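Local coordinates for Lmo0488 protein (Listeria monocytogenes serovar 1/2a, PDB 5TED) that binds shikimate through this effector-binding domain and, as a LysR-type regulator, activates transcription of protocatechuate biosynthesis genes in response to it, at residues A[4-9]-A[37-42]; A[56-61]-A[180-185]; A[80-85]-A[143-148]; A[136-141]-A[152-157]. All blocks are in the same frame, centred on the assembly; numbering follows the deposited sequence.

Contacts 1 and 2 lie in one lobe of the effector-binding domain, and contacts 3 and 4 in the other. Shikimate sits between them. Contacts 1 and 2 are 10 Å apart between centres and share a sheet: strand 4-10 runs beside strand 57-60, and Gly-8 O is 2.9 Å from Ile-59 N. The centres of contacts 3 and 4 are also 10 Å apart, and the two share helix 138-146; strands 69-84 and 152-155 pair between them. The lobes meet near the ligand, where Ala-42 CB of contact 1 is 3.7 Å from Glu-136 CD of contact 4. Contacts 1, 2 and 4 each touch shikimate. Contact 3 stands back, with the Val-82 side chain about 11 Å from the bound shikimate.

Contact 1: residues A[4-9]-A[37-42]; sequences NIDLGF and SFFQGA. With SKM ((3R,4S,5R)-3,4,5-trihydroxycyclohex-1-ene-1-carboxylic acid), chain D.
Five backbone hydrogen bonds join strands 4-9 and 37-41 side by side. They are the parallel strands of a beta-alpha-beta unit whose helix is 17-26. Leu-7 takes part twice: its N donates to Ser-37 O at 2.9 Å, nearly straight at 172°, and its O accepts from Phe-39 N. Phe-9 N donates to Phe-39 O, and Phe-9 O accepts from Gly-41 N.

In Phe-9, CG sits between the backbone N and C (chi1 54°). This places one ring face over Phe-39 O. Gln-40 runs alongside it, and NE2 comes within 3.2 Å of Phe-9 CZ, with ring and amide planes 49° apart. Gln-40 OE1 accepts from the backbone N of Glu-136 and Glu-137 of the second subunit, so the Gln-40 amide is anchored across the subunit interface. Leu-7 CD2 meets the edge of the Phe-38 ring.

Asp-6 and Phe-39 share the other face of the sheet. Asp-6 OD1 lies in the plane of the Phe-39 ring, at its edge, 3.8 Å from CE1. Asn-4 ND2 donates a weak hydrogen bond to Asp-6 OD1. Asn-4 OD1 accepts from Thr-35 OG1, and a water links it to Ser-37 OG, 2.7 Å from each.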
loop_
_atom_site.group_PDB
_atom_site.type_symbol
_atom_site.label_atom_id
_atom_site.label_comp_id
_atom_site.label_asym_id
_atom_site.label_seq_id
_atom_site.Cartn_x
_atom_site.Cartn_y
_atom_site.Cartn_z
ATOM N N ASN A 4 -23.960 6.151 -4.527
ATOM C CA ASN A 4 -22.626 5.682 -4.214
ATOM C C ASN A 4 -21.598 6.441 -5.036
ATOM O O ASN A 4 -21.883 6.893 -6.146
ATOM C CB ASN A 4 -22.488 4.192 -4.510
ATOM C CG ASN A 4 -21.107 3.671 -4.181
ATOM O OD1 ASN A 4 -20.748 3.550 -3.017
ATOM N ND2 ASN A 4 -20.322 3.353 -5.210
ATOM N N ILE A 5 -20.404 6.585 -4.468
ATOM C CA ILE A 5 -19.271 7.193 -5.151
ATOM C C ILE A 5 -18.134 6.186 -5.141
ATOM O O ILE A 5 -17.688 5.747 -4.071
ATOM C CB ILE A 5 -18.820 8.510 -4.501
ATOM C CG1 ILE A 5 -19.932 9.552 -4.590
ATOM C CG2 ILE A 5 -17.508 8.995 -5.168
ATOM C CD1 ILE A 5 -19.694 10.771 -3.737
ATOM N N ASP A 6 -17.672 5.811 -6.325
ATOM C CA ASP A 6 -16.485 4.974 -6.433
ATOM C C ASP A 6 -15.292 5.891 -6.636
ATOM O O ASP A 6 -15.152 6.521 -7.690
ATOM C CB ASP A 6 -16.613 3.974 -7.574
ATOM C CG ASP A 6 -17.643 2.911 -7.285
ATOM O OD1 ASP A 6 -17.697 2.420 -6.129
ATOM O OD2 ASP A 6 -18.392 2.582 -8.211
ATOM N N LEU A 7 -14.420 5.946 -5.636
ATOM C CA LEU A 7 -13.297 6.872 -5.644
ATOM C C LEU A 7 -11.999 6.079 -5.693
ATOM O O LEU A 7 -11.709 5.300 -4.777
ATOM C CB LEU A 7 -13.357 7.754 -4.402
ATOM C CG LEU A 7 -12.225 8.754 -4.259
ATOM C CD1 LEU A 7 -12.362 9.828 -5.370
ATOM C CD2 LEU A 7 -12.344 9.340 -2.859
ATOM N N GLY A 8 -11.207 6.299 -6.734
ATOM C CA GLY A 8 -9.891 5.678 -6.867
ATOM C C GLY A 8 -8.803 6.704 -6.608
ATOM O O GLY A 8 -8.930 7.854 -7.017
ATOM N N PHE A 9 -7.733 6.281 -5.934
ATOM C CA PHE A 9 -6.696 7.244 -5.588
ATOM C C PHE A 9 -5.326 6.593 -5.435
ATOM O O PHE A 9 -5.196 5.389 -5.186
ATOM C CB PHE A 9 -7.070 8.026 -4.325
ATOM C CG PHE A 9 -7.402 7.179 -3.120
ATOM C CD1 PHE A 9 -6.396 6.732 -2.270
ATOM C CD2 PHE A 9 -8.728 6.890 -2.794
ATOM C CE1 PHE A 9 -6.697 6.002 -1.121
ATOM C CE2 PHE A 9 -9.039 6.154 -1.649
ATOM C CZ PHE A 9 -8.028 5.712 -0.815
ATOM N N SER A 37 -17.046 3.481 -2.212
ATOM C CA SER A 37 -16.059 2.412 -2.286
ATOM C C SER A 37 -14.733 3.041 -2.683
ATOM O O SER A 37 -14.710 3.961 -3.506
ATOM C CB SER A 37 -16.481 1.324 -3.270
ATOM O OG SER A 37 -17.319 0.384 -2.609
ATOM N N PHE A 38 -13.654 2.627 -2.018
ATOM C CA PHE A 38 -12.343 3.250 -2.159
ATOM C C PHE A 38 -11.359 2.286 -2.806
ATOM O O PHE A 38 -11.169 1.168 -2.315
ATOM C CB PHE A 38 -11.810 3.680 -0.795
ATOM C CG PHE A 38 -12.715 4.620 -0.077
ATOM C CD1 PHE A 38 -12.843 5.923 -0.509
ATOM C CD2 PHE A 38 -13.451 4.195 1.020
ATOM C CE1 PHE A 38 -13.674 6.802 0.144
ATOM C CE2 PHE A 38 -14.303 5.058 1.665
ATOM C CZ PHE A 38 -14.403 6.382 1.228
ATOM N N PHE A 39 -10.698 2.737 -3.864
ATOM C CA PHE A 39 -9.722 1.934 -4.592
ATOM C C PHE A 39 -8.353 2.609 -4.536
ATOM O O PHE A 39 -8.270 3.839 -4.548
ATOM C CB PHE A 39 -10.192 1.740 -6.031
ATOM C CG PHE A 39 -11.581 1.183 -6.115
ATOM C CD1 PHE A 39 -12.688 2.023 -6.044
ATOM C CD2 PHE A 39 -11.787 -0.185 -6.213
ATOM C CE1 PHE A 39 -13.979 1.512 -6.100
ATOM C CE2 PHE A 39 -13.085 -0.704 -6.269
ATOM C CZ PHE A 39 -14.175 0.145 -6.214
ATOM N N GLN A 40 -7.282 1.802 -4.441
ATOM C CA GLN A 40 -5.907 2.288 -4.308
ATOM C C GLN A 40 -5.057 1.772 -5.467
ATOM O O GLN A 40 -5.211 0.621 -5.889
ATOM C CB GLN A 40 -5.301 1.836 -2.970
ATOM C CG GLN A 40 -5.988 2.426 -1.723
ATOM C CD GLN A 40 -7.323 1.789 -1.416
ATOM O OE1 GLN A 40 -7.406 0.577 -1.175
ATOM N NE2 GLN A 40 -8.392 2.605 -1.428
ATOM N N GLY A 41 -4.162 2.612 -5.984
ATOM C CA GLY A 41 -3.269 2.158 -7.040
ATOM C C GLY A 41 -2.359 3.270 -7.532
ATOM O O GLY A 41 -2.325 4.370 -6.967
ATOM N N ALA A 42 -1.600 2.957 -8.585
ATOM C CA ALA A 42 -0.728 3.925 -9.249
ATOM C C ALA A 42 -1.485 4.635 -10.379
ATOM O O ALA A 42 -2.468 4.119 -10.920
ATOM C CB ALA A 42 0.540 3.248 -9.798
HETATM O O12 SKM D . 2.217 6.086 -4.265
HETATM C C8 SKM D . 3.328 5.983 -5.149
HETATM C C6 SKM D . 3.002 5.299 -6.294
HETATM O O7 SKM D . 4.117 5.208 -7.181
HETATM C C5 SKM D . 1.796 6.012 -7.169
HETATM C C4 SKM D . 2.039 7.437 -7.420
HETATM C C1 SKM D . 1.301 8.196 -8.534
HETATM O O2 SKM D . 0.768 7.535 -9.472
HETATM O O3 SKM D . 1.249 9.463 -8.516
HETATM C C10 SKM D . 3.048 8.232 -6.461
HETATM C C9 SKM D . 3.875 7.534 -5.525
HETATM O O11 SKM D . 3.926 8.266 -4.365
HETATM O O HOH W 1 -19.871 1.129 -2.092
#

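Contact 2: residues A[56-61]-A[180-185]; sequences DLAICS and YLASLK. With SKM ((3R,4S,5R)-3,4,5-trihydroxycyclohex-1-ene-1-carboxylic acid), chain D.
Strands 57-60 and 180-184 form an antiparallel pair in the sheet of one lobe of this periplasmic-binding-protein-like fold. Two hydrogen-bonded pairs, Ala-58 with Ala-182 and Cys-60 with Tyr-180, flank the non-hydrogen-bonded pair Ile-59 with Leu-181. Ala-182 N donates to Ala-58 O at 2.7 Å and 174°, the donor lying above the carbonyl plane. Tyr-180 N meets Cys-60 O at 2.8 Å, nearly along the C=O axis.

Leu-181 can be followed outward. Its CB leaves toward the same sheet face as Ile-59. CG is anti to the backbone N (chi1 -169°), which swings the branch back across the neighbouring strand. CG lies 4.1 Å from Ala-58 O. At the tip the two methyls part. CD1 reaches Leu-57 CD2. CD2 comes 3.7 Å from Ile-59 CG1 and is also 3.5 Å from Ala-58 O. Both leucine methyls therefore rest on strand 57-60, while helix 191-208 covers this face through Leu-201 and Lys-197.

Cys-60 and Ala-182 lie on the other face, where Cys-60 SG is 4.1 Å from Ala-182 CB. Helix 43-51 packs here, with Leu-50 touching both Ala-58 and Ala-182. The Tyr-180 ring turns its edge to Cys-60 O.

Past the Ala-58 and Ala-182 pair, a water bridges the strands: it accepts from Leu-184 N and donates to Asp-56 O. At the opposite end the chain runs into the ligand pocket at Ser-61. Its OG is anti to the carbonyl carbon and is hydrogen-bonded to Arg-177 NH1. Ser-61 OG donates to shikimate O3, a carboxylate oxygen, across only 2.5 Å.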
loop_
_atom_site.group_PDB
_atom_site.type_symbol
_atom_site.label_atom_id
_atom_site.label_comp_id
_atom_site.label_asym_id
_atom_site.label_seq_id
_atom_site.Cartn_x
_atom_site.Cartn_y
_atom_site.Cartn_z
ATOM N N ASP A 56 -15.899 6.729 -10.346
ATOM C CA ASP A 56 -16.600 7.975 -10.658
ATOM C C ASP A 56 -15.637 9.160 -10.666
ATOM O O ASP A 56 -15.791 10.098 -11.459
ATOM C CB ASP A 56 -17.718 8.218 -9.645
ATOM C CG ASP A 56 -18.759 7.119 -9.659
ATOM O OD1 ASP A 56 -19.338 6.883 -10.744
ATOM O OD2 ASP A 56 -18.986 6.490 -8.594
ATOM N N LEU A 57 -14.653 9.132 -9.772
ATOM C CA LEU A 57 -13.678 10.203 -9.603
ATOM C C LEU A 57 -12.354 9.571 -9.211
ATOM O O LEU A 57 -12.329 8.498 -8.603
ATOM C CB LEU A 57 -14.081 11.197 -8.504
ATOM C CG LEU A 57 -15.437 11.908 -8.600
ATOM C CD1 LEU A 57 -15.788 12.633 -7.305
ATOM C CD2 LEU A 57 -15.441 12.872 -9.776
ATOM N N ALA A 58 -11.255 10.262 -9.508
ATOM C CA ALA A 58 -9.952 9.766 -9.101
ATOM C C ALA A 58 -9.120 10.911 -8.545
ATOM O O ALA A 58 -9.343 12.080 -8.861
ATOM C CB ALA A 58 -9.212 9.092 -10.258
ATOM N N ILE A 59 -8.176 10.557 -7.685
ATOM C CA ILE A 59 -7.173 11.474 -7.172
ATOM C C ILE A 59 -5.815 10.908 -7.566
ATOM O O ILE A 59 -5.439 9.819 -7.099
ATOM C CB ILE A 59 -7.273 11.636 -5.646
ATOM C CG1 ILE A 59 -8.668 12.176 -5.258
ATOM C CG2 ILE A 59 -6.125 12.535 -5.147
ATOM C CD1 ILE A 59 -8.934 12.220 -3.734
ATOM N N CYS A 60 -5.083 11.628 -8.416
ATOM C CA CYS A 60 -3.868 11.041 -8.983
ATOM C C CYS A 60 -2.974 12.135 -9.572
ATOM O O CYS A 60 -3.241 13.335 -9.433
ATOM C CB CYS A 60 -4.225 9.980 -10.036
ATOM S SG CYS A 60 -5.035 10.664 -11.491
ATOM N N SER A 61 -1.888 11.705 -10.222
ATOM C CA SER A 61 -0.957 12.610 -10.885
ATOM C C SER A 61 -1.525 13.065 -12.222
ATOM O O SER A 61 -2.317 12.364 -12.864
ATOM C CB SER A 61 0.399 11.932 -11.132
ATOM O OG SER A 61 1.035 11.571 -9.907
ATOM N N TYR A 180 -4.088 15.839 -8.403
ATOM C CA TYR A 180 -5.272 16.348 -9.080
ATOM C C TYR A 180 -6.483 15.474 -8.811
ATOM O O TYR A 180 -6.364 14.266 -8.601
ATOM C CB TYR A 180 -5.043 16.423 -10.594
ATOM C CG TYR A 180 -3.948 17.377 -10.947
ATOM C CD1 TYR A 180 -2.610 16.998 -10.838
ATOM C CD2 TYR A 180 -4.235 18.668 -11.368
ATOM C CE1 TYR A 180 -1.583 17.874 -11.148
ATOM C CE2 TYR A 180 -3.207 19.561 -11.674
ATOM C CZ TYR A 180 -1.891 19.153 -11.563
ATOM O OH TYR A 180 -0.878 20.028 -11.877
ATOM N N LEU A 181 -7.649 16.110 -8.789
ATOM C CA LEU A 181 -8.916 15.408 -8.845
ATOM C C LEU A 181 -9.242 15.215 -10.320
ATOM O O LEU A 181 -9.331 16.192 -11.075
ATOM C CB LEU A 181 -10.015 16.193 -8.118
ATOM C CG LEU A 181 -11.359 15.500 -7.851
ATOM C CD1 LEU A 181 -12.029 15.052 -9.128
ATOM C CD2 LEU A 181 -11.169 14.326 -6.934
ATOM N N ALA A 182 -9.346 13.964 -10.745
ATOM C CA ALA A 182 -9.517 13.641 -12.155
ATOM C C ALA A 182 -10.902 13.047 -12.392
ATOM O O ALA A 182 -11.406 12.275 -11.566
ATOM C CB ALA A 182 -8.417 12.678 -12.625
ATOM N N SER A 183 -11.518 13.429 -13.519
ATOM C CA SER A 183 -12.833 12.939 -13.914
ATOM C C SER A 183 -12.929 12.946 -15.437
ATOM O O SER A 183 -12.137 13.602 -16.123
ATOM C CB SER A 183 -13.958 13.788 -13.314
ATOM O OG SER A 183 -13.876 15.136 -13.750
ATOM N N LEU A 184 -13.908 12.202 -15.962
ATOM C CA LEU A 184 -14.124 12.168 -17.407
ATOM C C LEU A 184 -14.746 13.474 -17.866
ATOM O O LEU A 184 -15.791 13.889 -17.359
ATOM C CB LEU A 184 -15.040 11.012 -17.805
ATOM C CG LEU A 184 -14.472 9.606 -17.885
ATOM C CD1 LEU A 184 -15.553 8.651 -18.446
ATOM C CD2 LEU A 184 -13.202 9.601 -18.740
ATOM N N LYS A 185 -14.131 14.098 -18.865
ATOM C CA LYS A 185 -14.613 15.378 -19.352
ATOM C C LYS A 185 -15.969 15.234 -20.043
ATOM O O LYS A 185 -16.221 14.263 -20.763
ATOM C CB LYS A 185 -13.580 15.969 -20.316
ATOM C CG LYS A 185 -13.517 17.479 -20.338
ATOM C CD LYS A 185 -12.294 17.968 -21.112
ATOM C CE LYS A 185 -11.006 17.730 -20.314
ATOM N NZ LYS A 185 -9.833 18.488 -20.843
HETATM O O12 SKM D . 2.217 6.086 -4.265
HETATM C C8 SKM D . 3.328 5.983 -5.149
HETATM C C6 SKM D . 3.002 5.299 -6.294
HETATM O O7 SKM D . 4.117 5.208 -7.181
HETATM C C5 SKM D . 1.796 6.012 -7.169
HETATM C C4 SKM D . 2.039 7.437 -7.420
HETATM C C1 SKM D . 1.301 8.196 -8.534
HETATM O O2 SKM D . 0.768 7.535 -9.472
HETATM O O3 SKM D . 1.249 9.463 -8.516
HETATM C C10 SKM D . 3.048 8.232 -6.461
HETATM C C9 SKM D . 3.875 7.534 -5.525
HETATM O O11 SKM D . 3.926 8.266 -4.365
HETATM O O HOH W 2 -15.233 10.487 -14.094
#

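Contact 3: residues A[80-85]-A[143-148]; sequences VVVVAE and GLVSVD
This is a small, mainly apolar helix-on-strand contact. The last turn of helix 138-146 rests against the end of strand 69-84, in the lobe that also holds strands 104-108 and 152-155. Four side chains carry it: Val-145 from the helix, Val-82 and Ala-84 from the strand and Asp-148 from the turn after the helix.

Val-145 points at the strand. Its CG1 is anti to the backbone N (chi1 179°), so this methyl is driven into the backbone between Val-82 and Ala-84. CG1 lies 3.5 Å from Val-83 C and equally close to Ala-84 N. The Val-82 side chain crosses that of Val-145 at about a right angle, with the two CG1 methyls 4.1 Å apart. Val-165 of strand 165-170 and Ser-152 of strand 152-155 also touch both of these valines.

Ala-84 fits against the helix end. Its CB is 3.4 Å from Val-145 O and 3.5 Å from Asp-148 CB. Asp-148 CG is anti to the backbone N, which lays the carboxylate beside that methyl. A water then ties the two segments: it accepts from Ala-84 N at 2.9 Å and donates to Asp-148 OD1.

Val-145 O accepts a hydrogen bond from Asp-148 N at 2.7 Å. Leu-144 turns to the second subunit and packs on its Phe-38. Asp-148 has positive phi (56°) and is the C-prime residue where the chain leaves the helix. Tyr-149 N returns to Leu-144 O, which with the bond to Val-145 O completes a Schellman motif.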
loop_
_atom_site.group_PDB
_atom_site.type_symbol
_atom_site.label_atom_id
_atom_site.label_comp_id
_atom_site.label_asym_id
_atom_site.label_seq_id
_atom_site.Cartn_x
_atom_site.Cartn_y
_atom_site.Cartn_z
ATOM N N VAL A 80 11.338 14.588 -1.155
ATOM C CA VAL A 80 12.503 14.545 -0.284
ATOM C C VAL A 80 13.383 13.378 -0.710
ATOM O O VAL A 80 12.949 12.476 -1.425
ATOM C CB VAL A 80 12.124 14.391 1.207
ATOM C CG1 VAL A 80 11.501 15.653 1.738
ATOM C CG2 VAL A 80 11.178 13.178 1.411
ATOM N N VAL A 81 14.624 13.387 -0.236
ATOM C CA VAL A 81 15.513 12.240 -0.381
ATOM C C VAL A 81 15.581 11.525 0.965
ATOM O O VAL A 81 15.743 12.171 2.013
ATOM C CB VAL A 81 16.906 12.667 -0.882
ATOM C CG1 VAL A 81 17.890 11.515 -0.760
ATOM C CG2 VAL A 81 16.829 13.125 -2.343
ATOM N N VAL A 82 15.426 10.194 0.938
ATOM C CA VAL A 82 15.363 9.364 2.134
ATOM C C VAL A 82 16.517 8.365 2.088
ATOM O O VAL A 82 16.731 7.694 1.074
ATOM C CB VAL A 82 14.005 8.643 2.253
ATOM C CG1 VAL A 82 13.888 7.960 3.587
ATOM C CG2 VAL A 82 12.864 9.638 2.043
ATOM N N VAL A 83 17.261 8.272 3.187
ATOM C CA VAL A 83 18.456 7.448 3.251
ATOM C C VAL A 83 18.446 6.719 4.578
ATOM O O VAL A 83 17.809 7.165 5.537
ATOM C CB VAL A 83 19.751 8.295 3.088
ATOM C CG1 VAL A 83 19.691 9.117 1.803
ATOM C CG2 VAL A 83 19.963 9.215 4.289
ATOM N N ALA A 84 19.134 5.578 4.629
ATOM C CA ALA A 84 19.236 4.873 5.897
ATOM C C ALA A 84 19.892 5.784 6.930
ATOM O O ALA A 84 20.661 6.688 6.598
ATOM C CB ALA A 84 20.026 3.571 5.739
ATOM N N GLU A 85 19.587 5.537 8.200
ATOM C CA GLU A 85 20.000 6.465 9.243
ATOM C C GLU A 85 21.514 6.530 9.418
ATOM O O GLU A 85 22.009 7.497 9.998
ATOM C CB GLU A 85 19.266 6.106 10.542
ATOM C CG GLU A 85 19.677 4.802 11.195
ATOM C CD GLU A 85 18.858 4.497 12.444
ATOM O OE1 GLU A 85 18.974 3.369 12.962
ATOM O OE2 GLU A 85 18.078 5.369 12.892
ATOM N N GLY A 143 10.546 0.989 3.375
ATOM C CA GLY A 143 10.948 -0.262 4.004
ATOM C C GLY A 143 12.338 -0.691 3.571
ATOM O O GLY A 143 13.179 -1.051 4.400
ATOM N N LEU A 144 12.612 -0.620 2.265
ATOM C CA LEU A 144 13.924 -1.016 1.758
ATOM C C LEU A 144 14.995 0.016 2.100
ATOM O O LEU A 144 16.149 -0.361 2.363
ATOM C CB LEU A 144 13.862 -1.259 0.246
ATOM C CG LEU A 144 13.064 -2.504 -0.167
ATOM C CD1 LEU A 144 12.724 -2.422 -1.642
ATOM C CD2 LEU A 144 13.867 -3.768 0.128
ATOM N N VAL A 145 14.650 1.312 2.126
ATOM C CA VAL A 145 15.651 2.296 2.540
ATOM C C VAL A 145 16.074 2.027 3.972
ATOM O O VAL A 145 17.253 2.144 4.323
ATOM C CB VAL A 145 15.135 3.742 2.392
ATOM C CG1 VAL A 145 16.224 4.703 2.869
ATOM C CG2 VAL A 145 14.786 4.054 0.970
ATOM N N SER A 146 15.113 1.618 4.809
ATOM C CA SER A 146 15.353 1.404 6.228
ATOM C C SER A 146 16.360 0.288 6.493
ATOM O O SER A 146 17.002 0.288 7.553
ATOM C CB SER A 146 14.020 1.075 6.910
ATOM O OG SER A 146 14.102 1.245 8.311
ATOM N N VAL A 147 16.525 -0.651 5.564
ATOM C CA VAL A 147 17.564 -1.667 5.678
ATOM C C VAL A 147 18.782 -1.303 4.828
ATOM O O VAL A 147 19.616 -2.160 4.531
ATOM C CB VAL A 147 17.033 -3.074 5.347
ATOM C CG1 VAL A 147 15.945 -3.490 6.351
ATOM C CG2 VAL A 147 16.498 -3.139 3.934
ATOM N N ASP A 148 18.879 -0.039 4.413
ATOM C CA ASP A 148 20.011 0.466 3.639
ATOM C C ASP A 148 20.230 -0.350 2.370
ATOM O O ASP A 148 21.366 -0.549 1.926
ATOM C CB ASP A 148 21.285 0.537 4.494
ATOM C CG ASP A 148 22.372 1.423 3.875
ATOM O OD1 ASP A 148 22.056 2.259 3.014
ATOM O OD2 ASP A 148 23.545 1.291 4.265
HETATM O O HOH W 3 20.040 4.226 2.287
#

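Contact 4: residues A[136-141]-A[152-157]; sequences EEDTAM and SIMPKI. With SKM ((3R,4S,5R)-3,4,5-trihydroxycyclohex-1-ene-1-carboxylic acid), chain D.
Asp-138 has CG anti to the carbonyl carbon (chi1 -49°), which aims its carboxylate at shikimate. OD1 accepts from the ligand hydroxyl O12 at 2.5 Å, and OD2 accepts from O11 at 2.8 Å. One carboxylate thus grips two adjacent hydroxyls. The third, O7, donates to Glu-136 O at 2.8 Å.

Met-154 starts with CG flanked by both backbone N and C (chi1 63°), and its chain bends at chi3. This brings CE to 3.6 Å from Asp-138 O. Met-141 extends from the helix with CG anti to N and meets Met-154 tip to tip; its SD is 3.8 Å from Met-154 CB. Met-141 CG also packs on Ser-152 CB. Ile-157 CD1 touches Asp-138 CB at 4.0 Å. Pro-155 CD flanks Asp-138 OD2, and Pro-155 CG is 3.6 Å from shikimate O11. This apolar surround backs the aspartate on its strand side.

Glu-137 is the N-cap of helix 138-146, and its OE1 accepts from Ala-140 N at 2.9 Å. The helix start and the two ligand hydroxyls may favour the ionised form of Asp-138. The arrangement forms one wall of the interlobe effector pocket of a LysR-type substrate-binding domain.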
loop_
_atom_site.group_PDB
_atom_site.type_symbol
_atom_site.label_atom_id
_atom_site.label_comp_id
_atom_site.label_asym_id
_atom_site.label_seq_id
_atom_site.Cartn_x
_atom_site.Cartn_y
_atom_site.Cartn_z
ATOM N N GLU A 136 6.686 0.051 -6.529
ATOM C CA GLU A 136 5.539 0.886 -6.860
ATOM C C GLU A 136 5.005 1.660 -5.663
ATOM O O GLU A 136 4.780 2.868 -5.757
ATOM C CB GLU A 136 4.414 0.045 -7.470
ATOM C CG GLU A 136 3.183 0.893 -7.777
ATOM C CD GLU A 136 2.113 0.135 -8.542
ATOM O OE1 GLU A 136 1.103 -0.257 -7.915
ATOM O OE2 GLU A 136 2.309 -0.088 -9.771
ATOM N N GLU A 137 4.823 0.999 -4.534
ATOM C CA GLU A 137 4.133 1.585 -3.397
ATOM C C GLU A 137 5.122 2.126 -2.360
ATOM O O GLU A 137 6.251 1.648 -2.239
ATOM C CB GLU A 137 3.186 0.546 -2.800
ATOM C CG GLU A 137 2.400 1.027 -1.632
ATOM C CD GLU A 137 3.054 0.670 -0.336
ATOM O OE1 GLU A 137 4.014 -0.135 -0.372
ATOM O OE2 GLU A 137 2.613 1.193 0.706
ATOM N N ASP A 138 4.682 3.141 -1.604
ATOM C CA ASP A 138 5.625 3.952 -0.832
ATOM C C ASP A 138 6.132 3.228 0.399
ATOM O O ASP A 138 7.301 3.383 0.761
ATOM C CB ASP A 138 4.981 5.279 -0.444
ATOM C CG ASP A 138 4.326 5.949 -1.628
ATOM O OD1 ASP A 138 3.217 5.516 -1.992
ATOM O OD2 ASP A 138 4.941 6.867 -2.206
ATOM N N THR A 139 5.284 2.449 1.078
ATOM C CA THR A 139 5.806 1.799 2.276
ATOM C C THR A 139 6.856 0.755 1.912
ATOM O O THR A 139 7.830 0.597 2.652
ATOM C CB THR A 139 4.684 1.191 3.129
ATOM O OG1 THR A 139 4.188 0.016 2.502
ATOM C CG2 THR A 139 3.537 2.179 3.248
ATOM N N ALA A 140 6.705 0.078 0.759
ATOM C CA ALA A 140 7.747 -0.841 0.298
ATOM C C ALA A 140 9.055 -0.098 0.033
ATOM O O ALA A 140 10.146 -0.642 0.250
ATOM C CB ALA A 140 7.291 -1.577 -0.961
ATOM N N MET A 141 8.963 1.143 -0.450
ATOM C CA MET A 141 10.161 1.930 -0.728
ATOM C C MET A 141 10.892 2.302 0.557
ATOM O O MET A 141 12.087 2.027 0.706
ATOM C CB MET A 141 9.781 3.178 -1.528
ATOM C CG MET A 141 10.953 4.138 -1.834
ATOM S SD MET A 141 10.437 5.380 -3.049
ATOM C CE MET A 141 10.339 4.484 -4.579
ATOM N N SER A 152 16.319 6.806 -1.691
ATOM C CA SER A 152 15.166 7.073 -2.544
ATOM C C SER A 152 14.843 8.563 -2.567
ATOM O O SER A 152 15.235 9.318 -1.677
ATOM C CB SER A 152 13.941 6.269 -2.083
ATOM O OG SER A 152 13.356 6.863 -0.935
ATOM N N ILE A 153 14.129 8.973 -3.620
ATOM C CA ILE A 153 13.411 10.243 -3.665
ATOM C C ILE A 153 11.925 9.916 -3.683
ATOM O O ILE A 153 11.480 9.096 -4.491
ATOM C CB ILE A 153 13.810 11.074 -4.895
ATOM C CG1 ILE A 153 12.987 12.362 -4.978
ATOM C CG2 ILE A 153 13.608 10.267 -6.168
ATOM C CD1 ILE A 153 13.440 13.298 -6.102
ATOM N N MET A 154 11.155 10.533 -2.792
ATOM C CA MET A 154 9.756 10.150 -2.625
ATOM C C MET A 154 9.023 11.291 -1.936
ATOM O O MET A 154 9.652 12.220 -1.428
ATOM C CB MET A 154 9.623 8.847 -1.819
ATOM C CG MET A 154 10.136 8.934 -0.401
ATOM S SD MET A 154 10.287 7.327 0.438
ATOM C CE MET A 154 8.598 6.723 0.331
ATOM N N PRO A 155 7.690 11.242 -1.893
ATOM C CA PRO A 155 6.943 12.287 -1.180
ATOM C C PRO A 155 7.222 12.230 0.311
ATOM O O PRO A 155 7.340 11.153 0.899
ATOM C CB PRO A 155 5.469 11.952 -1.468
ATOM C CG PRO A 155 5.460 10.896 -2.486
ATOM C CD PRO A 155 6.806 10.203 -2.443
ATOM N N LYS A 156 7.272 13.401 0.940
ATOM C CA LYS A 156 7.360 13.439 2.391
ATOM C C LYS A 156 6.004 13.034 2.965
ATOM O O LYS A 156 4.997 13.696 2.715
ATOM C CB LYS A 156 7.779 14.826 2.861
ATOM C CG LYS A 156 8.130 14.860 4.343
ATOM C CD LYS A 156 8.183 16.287 4.879
ATOM C CE LYS A 156 9.315 16.444 5.877
ATOM N NZ LYS A 156 9.256 17.737 6.617
ATOM N N ILE A 157 5.960 11.896 3.660
ATOM C CA ILE A 157 4.732 11.356 4.223
ATOM C C ILE A 157 4.988 11.006 5.680
ATOM O O ILE A 157 6.130 10.803 6.107
ATOM C CB ILE A 157 4.214 10.130 3.440
ATOM C CG1 ILE A 157 5.270 9.024 3.385
ATOM C CG2 ILE A 157 3.813 10.535 2.027
ATOM C CD1 ILE A 157 4.782 7.763 2.687
HETATM O O12 SKM D . 2.217 6.086 -4.265
HETATM C C8 SKM D . 3.328 5.983 -5.149
HETATM C C6 SKM D . 3.002 5.299 -6.294
HETATM O O7 SKM D . 4.117 5.208 -7.181
HETATM C C5 SKM D . 1.796 6.012 -7.169
HETATM C C4 SKM D . 2.039 7.437 -7.420
HETATM C C1 SKM D . 1.301 8.196 -8.534
HETATM O O2 SKM D . 0.768 7.535 -9.472
HETATM O O3 SKM D . 1.249 9.463 -8.516
HETATM C C10 SKM D . 3.048 8.232 -6.461
HETATM C C9 SKM D . 3.875 7.534 -5.525
HETATM O O11 SKM D . 3.926 8.266 -4.365
#